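PDB 1Y9Z: alkaline serine protease from Pseudoalteromonas sp., which probably cleaves peptide bonds in proteins as a cold-adapted serine endopeptidase of the subtilisin family. Local coordinates for residues D34-L40 and T208-G212; Q58-N63 and K97-E101; G316-P320 and E363-G367. One frame throughout, in Å; residues are numbered along the deposited sequence.

Contact 1: D34-L40 and T208-G212; sequences DRSHNDL and TVTVG. With CA (calcium ion), chain C.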
loop_
_atom_site.group_PDB
_atom_site.type_symbol
_atom_site.label_atom_id
_atom_site.label_comp_id
_atom_site.label_asym_id
_atom_site.label_seq_id
_atom_site.Cartn_x
_atom_site.Cartn_y
_atom_site.Cartn_z
ATOM N N ASP A 34 0.984 -6.052 15.134
ATOM C CA ASP A 34 1.561 -5.407 16.315
ATOM C C ASP A 34 0.452 -4.795 17.163
ATOM O O ASP A 34 0.079 -3.634 16.989
ATOM C CB ASP A 34 2.568 -4.322 15.919
ATOM C CG ASP A 34 3.304 -3.753 17.122
ATOM O OD1 ASP A 34 4.195 -2.898 16.940
ATOM O OD2 ASP A 34 2.987 -4.172 18.256
ATOM N N ARG A 35 -0.059 -5.585 18.098
ATOM C CA ARG A 35 -1.143 -5.138 18.956
ATOM C C ARG A 35 -0.744 -4.015 19.909
ATOM O O ARG A 35 -1.607 -3.371 20.503
ATOM C CB ARG A 35 -1.700 -6.328 19.740
ATOM C CG ARG A 35 -3.027 -6.052 20.424
ATOM C CD ARG A 35 -3.603 -7.323 21.022
ATOM N NE ARG A 35 -2.697 -7.932 21.991
ATOM C CZ ARG A 35 -2.960 -9.049 22.660
ATOM N NH1 ARG A 35 -2.077 -9.530 23.523
ATOM N NH2 ARG A 35 -4.106 -9.689 22.463
ATOM N N SER A 36 0.555 -3.770 20.052
ATOM C CA SER A 36 1.016 -2.712 20.949
ATOM C C SER A 36 0.911 -1.337 20.292
ATOM O O SER A 36 1.051 -0.308 20.959
ATOM C CB SER A 36 2.469 -2.959 21.367
ATOM O OG SER A 36 3.368 -2.608 20.330
ATOM N N HIS A 37 0.666 -1.323 18.984
ATOM C CA HIS A 37 0.558 -0.078 18.230
ATOM C C HIS A 37 -0.710 0.697 18.600
ATOM O O HIS A 37 -1.792 0.124 18.667
ATOM C CB HIS A 37 0.562 -0.389 16.730
ATOM C CG HIS A 37 0.771 0.814 15.867
ATOM N ND1 HIS A 37 1.843 0.939 15.011
ATOM C CD2 HIS A 37 0.057 1.958 15.748
ATOM C CE1 HIS A 37 1.781 2.110 14.403
ATOM N NE2 HIS A 37 0.708 2.747 14.833
ATOM N N ASN A 38 -0.570 2.003 18.821
ATOM C CA ASN A 38 -1.712 2.835 19.201
ATOM C C ASN A 38 -2.862 2.826 18.199
ATOM O O ASN A 38 -4.019 2.988 18.580
ATOM C CB ASN A 38 -1.281 4.286 19.432
ATOM C CG ASN A 38 -0.423 4.458 20.670
ATOM O OD1 ASN A 38 -0.423 3.612 21.566
ATOM N ND2 ASN A 38 0.300 5.569 20.736
ATOM N N ASP A 39 -2.551 2.643 16.920
ATOM C CA ASP A 39 -3.591 2.633 15.894
ATOM C C ASP A 39 -4.155 1.241 15.630
ATOM O O ASP A 39 -4.973 1.068 14.732
ATOM C CB ASP A 39 -3.049 3.228 14.587
ATOM C CG ASP A 39 -3.568 4.631 14.321
ATOM O OD1 ASP A 39 -4.061 5.273 15.270
ATOM O OD2 ASP A 39 -3.479 5.101 13.166
ATOM N N LEU A 40 -3.730 0.256 16.419
ATOM C CA LEU A 40 -4.198 -1.120 16.239
ATOM C C LEU A 40 -4.585 -1.843 17.525
ATOM O O LEU A 40 -5.313 -2.834 17.491
ATOM C CB LEU A 40 -3.121 -1.950 15.538
ATOM C CG LEU A 40 -2.728 -1.554 14.117
ATOM C CD1 LEU A 40 -1.536 -2.390 13.677
ATOM C CD2 LEU A 40 -3.911 -1.763 13.182
ATOM N N THR A 208 0.375 1.671 9.133
ATOM C CA THR A 208 1.018 1.308 10.386
ATOM C C THR A 208 2.091 0.242 10.175
ATOM O O THR A 208 1.957 -0.626 9.312
ATOM C CB THR A 208 -0.012 0.716 11.358
ATOM O OG1 THR A 208 -0.758 -0.303 10.676
ATOM C CG2 THR A 208 -0.977 1.783 11.850
ATOM N N VAL A 209 3.166 0.326 10.949
ATOM C CA VAL A 209 4.210 -0.692 10.911
ATOM C C VAL A 209 4.613 -0.942 12.358
ATOM O O VAL A 209 4.281 -0.151 13.242
ATOM C CB VAL A 209 5.462 -0.263 10.101
ATOM C CG1 VAL A 209 5.098 -0.084 8.631
ATOM C CG2 VAL A 209 6.066 1.001 10.683
ATOM N N THR A 210 5.302 -2.049 12.603
ATOM C CA THR A 210 5.752 -2.379 13.949
ATOM C C THR A 210 6.405 -1.141 14.555
ATOM O O THR A 210 7.238 -0.493 13.919
ATOM C CB THR A 210 6.752 -3.537 13.902
ATOM O OG1 THR A 210 6.129 -4.660 13.268
ATOM C CG2 THR A 210 7.195 -3.929 15.308
ATOM N N VAL A 211 6.016 -0.818 15.785
ATOM C CA VAL A 211 6.524 0.363 16.470
ATOM C C VAL A 211 8.031 0.561 16.350
ATOM O O VAL A 211 8.820 -0.334 16.659
ATOM C CB VAL A 211 6.126 0.341 17.965
ATOM C CG1 VAL A 211 6.779 1.504 18.706
ATOM C CG2 VAL A 211 4.607 0.433 18.092
ATOM N N GLY A 212 8.408 1.748 15.880
ATOM C CA GLY A 212 9.808 2.100 15.732
ATOM C C GLY A 212 10.518 1.662 14.465
ATOM O O GLY A 212 11.658 2.063 14.238
HETATM CA CA CA C . -5.325 6.774 13.798
#
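An Asx turn headed by Asp34 and the calcium site that includes Asp39 bracket this contact of the subtilisin-like alpha/beta domain, in which Asp34 and His37 grip Val211 and Val209 in the loop leaving strand 205-208. The Asp34 carboxylate divides its work. OD1 faces the second loop and accepts Val211 N at 3.0 Å, met nearly along the C-O axis with an N-H...O angle of 167°. OD2 is turned back to its own loop, taking Ser36 N at 3.0 Å and Ser36 OG at 2.6 Å from the same face of the carboxylate. Held at both oxygens, the acid has its rotation set, while the bond from His37 N to Asp34 O closes a type I turn. His37 swings its ring across by placing CG anti to the backbone N (chi1 -167°), and ND1 donates to Val209 O at 3.2 Å. The acceptor lies close to the ring plane, but the bond is bent, at 136°. One face of the imidazole takes a CH-pi contact from Thr208 CG2, 3.9 Å from the ring centroid, while Tyr362 makes an edge-to-face contact with the ring. Farther along, Leu40 CD1 packs against OG1 of Thr208, which is hydrogen-bonded to Thr67 O in helix 65-74. Asp39 binds calcium through both carboxylate oxygens, and Glu2, Ile76, Asn78, Glu80 and Val82 complete a site of the kind known as the strong calcium site of subtilisins. The same Thr208 methyl that covers the imidazole also meets the stem of this metal ligand: CG2 lies 3.7 Å from Asp39 CB.

Contact 2: Q58-N63 and K97-E101; sequences QPGNNN and KVFNE. With PMS (phenylmethanesulfonic acid), chain H.
Asn63 is the hub here, its ND2 spending both hydrogens in the plane of the amide: one goes to Phe99 O across the contact at 3.1 Å, the other back to Pro59 O at 2.9 Å. Both bonds are nearly straight, although the first reaches Phe99 O from above its carbonyl plane. The two bonds fix the rotation of the amide and show which end is nitrogen. Beside it, the fully extended chain of Lys97 delivers NZ to Gln58 O at 2.8 Å, and Asn55 O gives the ammonium a weak second bond. At the solvent-facing end, Glu101 stretches out, its chain extended from CB to the carboxylate (chi1 179°), and one face of its carboxylate meets two groups. Asn62 ND2 donates to OE1 at 2.9 Å from above that face, while Asn61 O sits almost directly over CD, also at 2.9 Å. Packing of a carbonyl oxygen on a carboxylate is tight; two waters may ease it, both donating to Glu101 OE2 and accepting from Asn61, one from the backbone N and the other from ND2. Farther out, Ser31 OG bonds Asn63 O, and Glu213 takes Asn62 N. Phe99 turns its ring away from the loop and brings CZ to 3.6 Å from C4 of the bound phenylmethanesulfonic acid. The loop leading into helix 65-74, which begins with the pocket residue His65, is thus tied to the end of strand 92-100, a strand of the largely parallel central sheet typical of the subtilisin fold.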
loop_
_atom_site.group_PDB
_atom_site.type_symbol
_atom_site.label_atom_id
_atom_site.label_comp_id
_atom_site.label_asym_id
_atom_site.label_seq_id
_atom_site.Cartn_x
_atom_site.Cartn_y
_atom_site.Cartn_z
ATOM N N GLN A 58 2.567 -10.392 18.149
ATOM C CA GLN A 58 3.948 -9.927 18.255
ATOM C C GLN A 58 4.679 -10.300 16.971
ATOM O O GLN A 58 5.203 -11.404 16.840
ATOM C CB GLN A 58 4.637 -10.569 19.465
ATOM C CG GLN A 58 4.131 -10.038 20.798
ATOM C CD GLN A 58 4.649 -10.817 21.993
ATOM O OE1 GLN A 58 4.493 -10.388 23.137
ATOM N NE2 GLN A 58 5.254 -11.970 21.737
ATOM N N PRO A 59 4.727 -9.376 16.000
ATOM C CA PRO A 59 5.409 -9.675 14.737
ATOM C C PRO A 59 6.890 -10.012 14.863
ATOM O O PRO A 59 7.421 -10.807 14.085
ATOM C CB PRO A 59 5.177 -8.411 13.912
ATOM C CG PRO A 59 5.063 -7.337 14.956
ATOM C CD PRO A 59 4.203 -8.000 16.002
ATOM N N GLY A 60 7.550 -9.416 15.848
ATOM C CA GLY A 60 8.972 -9.644 16.012
ATOM C C GLY A 60 9.696 -8.495 15.337
ATOM O O GLY A 60 9.105 -7.439 15.105
ATOM N N ASN A 61 10.965 -8.693 15.004
ATOM C CA ASN A 61 11.750 -7.644 14.363
ATOM C C ASN A 61 11.768 -7.762 12.845
ATOM O O ASN A 61 11.883 -8.860 12.301
ATOM C CB ASN A 61 13.191 -7.673 14.881
ATOM C CG ASN A 61 13.272 -7.622 16.391
ATOM O OD1 ASN A 61 12.701 -6.738 17.027
ATOM N ND2 ASN A 61 13.994 -8.575 16.975
ATOM N N ASN A 62 11.646 -6.623 12.170
ATOM C CA ASN A 62 11.680 -6.572 10.711
ATOM C C ASN A 62 10.721 -7.578 10.086
ATOM O O ASN A 62 11.078 -8.314 9.165
ATOM C CB ASN A 62 13.110 -6.839 10.240
ATOM C CG ASN A 62 14.133 -6.055 11.043
ATOM O OD1 ASN A 62 14.116 -4.825 11.057
ATOM N ND2 ASN A 62 15.021 -6.767 11.730
ATOM N N ASN A 63 9.494 -7.590 10.594
ATOM C CA ASN A 63 8.458 -8.500 10.120
ATOM C C ASN A 63 7.140 -7.735 10.216
ATOM O O ASN A 63 6.134 -8.264 10.679
ATOM C CB ASN A 63 8.442 -9.740 11.023
ATOM C CG ASN A 63 7.606 -10.869 10.462
ATOM O OD1 ASN A 63 7.582 -11.098 9.256
ATOM N ND2 ASN A 63 6.937 -11.602 11.344
ATOM N N LYS A 97 -0.781 -15.783 11.829
ATOM C CA LYS A 97 0.595 -15.431 11.499
ATOM C C LYS A 97 1.342 -16.605 10.871
ATOM O O LYS A 97 1.672 -17.577 11.553
ATOM C CB LYS A 97 1.310 -14.970 12.775
ATOM C CG LYS A 97 2.736 -14.489 12.581
ATOM C CD LYS A 97 3.345 -14.134 13.930
ATOM C CE LYS A 97 4.814 -13.781 13.828
ATOM N NZ LYS A 97 5.404 -13.601 15.188
ATOM N N VAL A 98 1.611 -16.506 9.572
ATOM C CA VAL A 98 2.318 -17.567 8.862
ATOM C C VAL A 98 3.774 -17.212 8.569
ATOM O O VAL A 98 4.566 -18.081 8.207
ATOM C CB VAL A 98 1.616 -17.919 7.523
ATOM C CG1 VAL A 98 0.212 -18.441 7.797
ATOM C CG2 VAL A 98 1.567 -16.694 6.616
ATOM N N PHE A 99 4.128 -15.938 8.730
ATOM C CA PHE A 99 5.493 -15.490 8.470
ATOM C C PHE A 99 6.254 -14.993 9.687
ATOM O O PHE A 99 5.709 -14.275 10.529
ATOM C CB PHE A 99 5.517 -14.343 7.452
ATOM C CG PHE A 99 5.008 -14.708 6.091
ATOM C CD1 PHE A 99 3.811 -14.178 5.625
ATOM C CD2 PHE A 99 5.736 -15.552 5.262
ATOM C CE1 PHE A 99 3.345 -14.482 4.347
ATOM C CE2 PHE A 99 5.279 -15.863 3.983
ATOM C CZ PHE A 99 4.081 -15.326 3.526
ATOM N N ASN A 100 7.525 -15.382 9.763
ATOM C CA ASN A 100 8.422 -14.912 10.807
ATOM C C ASN A 100 9.369 -14.007 10.028
ATOM O O ASN A 100 9.295 -13.939 8.800
ATOM C CB ASN A 100 9.229 -16.052 11.434
ATOM C CG ASN A 100 8.390 -16.953 12.313
ATOM O OD1 ASN A 100 7.603 -16.482 13.135
ATOM N ND2 ASN A 100 8.567 -18.260 12.156
ATOM N N GLU A 101 10.255 -13.317 10.733
ATOM C CA GLU A 101 11.212 -12.436 10.078
ATOM C C GLU A 101 11.987 -13.191 8.997
ATOM O O GLU A 101 12.245 -12.659 7.920
ATOM C CB GLU A 101 12.183 -11.874 11.117
ATOM C CG GLU A 101 13.250 -10.953 10.550
ATOM C CD GLU A 101 14.223 -10.472 11.610
ATOM O OE1 GLU A 101 15.079 -9.622 11.287
ATOM O OE2 GLU A 101 14.136 -10.944 12.765
HETATM C C PMS H . 4.278 -9.628 -1.399
HETATM S S PMS H . 2.581 -9.280 -1.924
HETATM C C1 PMS H . 4.445 -11.001 -0.702
HETATM C C2 PMS H . 4.770 -12.144 -1.520
HETATM C C3 PMS H . 4.935 -13.431 -0.916
HETATM C C4 PMS H . 4.764 -13.529 0.520
HETATM C C5 PMS H . 4.445 -12.411 1.329
HETATM C C6 PMS H . 4.271 -11.106 0.771
HETATM O O2S PMS H . 1.990 -10.540 -2.364
HETATM O O1S PMS H . 2.591 -8.328 -3.009
HETATM O O HOH W 1 11.907 -11.356 14.589
HETATM O O HOH W 2 15.273 -10.711 15.393
#

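Contact 3: G316-P320 and E363-G367; sequences GLQNP and EYYNG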
loop_
_atom_site.group_PDB
_atom_site.type_symbol
_atom_site.label_atom_id
_atom_site.label_comp_id
_atom_site.label_asym_id
_atom_site.label_seq_id
_atom_site.Cartn_x
_atom_site.Cartn_y
_atom_site.Cartn_z
ATOM N N GLY A 316 1.207 10.527 -10.507
ATOM C CA GLY A 316 0.826 10.077 -9.179
ATOM C C GLY A 316 1.989 10.064 -8.206
ATOM O O GLY A 316 3.137 10.289 -8.590
ATOM N N LEU A 317 1.698 9.795 -6.939
ATOM C CA LEU A 317 2.742 9.753 -5.925
ATOM C C LEU A 317 3.603 8.505 -6.104
ATOM O O LEU A 317 3.097 7.377 -6.094
ATOM C CB LEU A 317 2.125 9.763 -4.525
ATOM C CG LEU A 317 3.106 9.776 -3.350
ATOM C CD1 LEU A 317 3.944 11.046 -3.383
ATOM C CD2 LEU A 317 2.328 9.690 -2.047
ATOM N N GLN A 318 4.904 8.707 -6.274
ATOM C CA GLN A 318 5.821 7.590 -6.461
ATOM C C GLN A 318 6.752 7.393 -5.265
ATOM O O GLN A 318 7.160 8.357 -4.613
ATOM C CB GLN A 318 6.662 7.804 -7.724
ATOM C CG GLN A 318 5.863 8.146 -8.981
ATOM C CD GLN A 318 4.837 7.086 -9.345
ATOM O OE1 GLN A 318 5.133 5.890 -9.346
ATOM N NE2 GLN A 318 3.624 7.524 -9.672
ATOM N N ASN A 319 7.072 6.133 -4.988
ATOM C CA ASN A 319 7.969 5.747 -3.899
ATOM C C ASN A 319 8.998 4.832 -4.563
ATOM O O ASN A 319 9.061 3.638 -4.279
ATOM C CB ASN A 319 7.185 4.976 -2.828
ATOM C CG ASN A 319 8.077 4.399 -1.738
ATOM O OD1 ASN A 319 7.715 3.415 -1.085
ATOM N ND2 ASN A 319 9.234 5.009 -1.526
ATOM N N PRO A 320 9.827 5.391 -5.457
ATOM C CA PRO A 320 10.842 4.614 -6.170
ATOM C C PRO A 320 12.123 4.329 -5.409
ATOM O O PRO A 320 12.399 4.933 -4.373
ATOM C CB PRO A 320 11.110 5.472 -7.393
ATOM C CG PRO A 320 11.092 6.850 -6.801
ATOM C CD PRO A 320 9.882 6.810 -5.859
ATOM N N GLU A 363 4.822 3.938 7.761
ATOM C CA GLU A 363 5.741 3.944 6.636
ATOM C C GLU A 363 5.020 3.733 5.318
ATOM O O GLU A 363 3.939 3.140 5.274
ATOM C CB GLU A 363 6.806 2.853 6.809
ATOM C CG GLU A 363 7.974 2.984 5.836
ATOM C CD GLU A 363 9.109 2.019 6.123
ATOM O OE1 GLU A 363 10.152 2.128 5.445
ATOM O OE2 GLU A 363 8.966 1.160 7.017
ATOM N N TYR A 364 5.628 4.239 4.251
ATOM C CA TYR A 364 5.093 4.075 2.908
ATOM C C TYR A 364 5.633 2.771 2.328
ATOM O O TYR A 364 6.839 2.515 2.382
ATOM C CB TYR A 364 5.529 5.228 2.000
ATOM C CG TYR A 364 4.710 6.486 2.144
ATOM C CD1 TYR A 364 5.045 7.467 3.081
ATOM C CD2 TYR A 364 3.583 6.689 1.351
ATOM C CE1 TYR A 364 4.271 8.621 3.221
ATOM C CE2 TYR A 364 2.807 7.829 1.484
ATOM C CZ TYR A 364 3.152 8.791 2.418
ATOM O OH TYR A 364 2.360 9.910 2.540
ATOM N N TYR A 365 4.729 1.952 1.796
ATOM C CA TYR A 365 5.074 0.679 1.160
ATOM C C TYR A 365 4.467 0.655 -0.239
ATOM O O TYR A 365 3.487 1.348 -0.509
ATOM C CB TYR A 365 4.463 -0.517 1.898
ATOM C CG TYR A 365 5.169 -1.048 3.125
ATOM C CD1 TYR A 365 4.843 -2.313 3.612
ATOM C CD2 TYR A 365 6.118 -0.298 3.824
ATOM C CE1 TYR A 365 5.430 -2.824 4.758
ATOM C CE2 TYR A 365 6.721 -0.808 4.987
ATOM C CZ TYR A 365 6.364 -2.072 5.443
ATOM O OH TYR A 365 6.916 -2.596 6.587
ATOM N N ASN A 366 5.042 -0.174 -1.108
ATOM C CA ASN A 366 4.544 -0.369 -2.473
ATOM C C ASN A 366 4.245 -1.854 -2.619
ATOM O O ASN A 366 4.952 -2.686 -2.049
ATOM C CB ASN A 366 5.609 -0.067 -3.531
ATOM C CG ASN A 366 6.160 1.332 -3.455
ATOM O OD1 ASN A 366 7.280 1.577 -3.907
ATOM N ND2 ASN A 366 5.388 2.260 -2.912
ATOM N N GLY A 367 3.223 -2.197 -3.396
ATOM C CA GLY A 367 2.946 -3.603 -3.616
ATOM C C GLY A 367 1.508 -4.004 -3.835
ATOM O O GLY A 367 0.583 -3.306 -3.418
HETATM O O HOH W 3 8.951 1.710 0.962
#
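A chi1 of 173° points the Asn319 amide away from its own N and toward strand 362-365, and the side chain of Asn366 comes to meet it with CG set beside its own backbone N (chi1 -58°). The two amides meet with their planes 72° apart, more crossed than stacked. Between the segments a water donates to both Asn319 OD1, at 2.9 Å, and Tyr364 O, at 2.7 Å, bridging a gap of 3.7 Å between those two oxygens. The backbone N of Asn319 is hydrogen-bonded to Glu203 OE2. One step away the contact turns apolar: Leu317 CD2 approaches Tyr364 CE2 at 4.0 Å, the two side chains crossing at about a right angle, and Val232 touches both of them. On the other side of the strand Tyr365 points away and stacks on His68, while Gly367 occupies the N-cap position of helix 368-385. Strand 362-365 therefore faces the loop before strand 321-323, probably part of the inserted beta domain, through one greasy pair and one wet polar patch. Two oxygens that could not bond each other directly are reconciled by the water's two hydrogens.

Overall arrangement
Contacts 1 and 2 lie side by side in the subtilisin-like domain, their centres 13 Å apart, and Thr210 OG1 of the first meets Pro59 CG of the second at 3.3 Å. Contact 1 also touches contact 3: Val209 CG1 packs 3.7 Å from Tyr365 OH, although the two centres are 20 Å apart. Contacts 2 and 3 do not meet, their nearest atoms being about 6 Å apart. Contact 2 reaches the bound phenylmethanesulfonic acid through Phe99, whereas the Asn366 side chain of contact 3 stays about 9 Å from it, just ahead of the pocket residues Thr368 and Ser369. Contact 1 stands farther back, the Val209 side chain lying about 14 Å from the ligand.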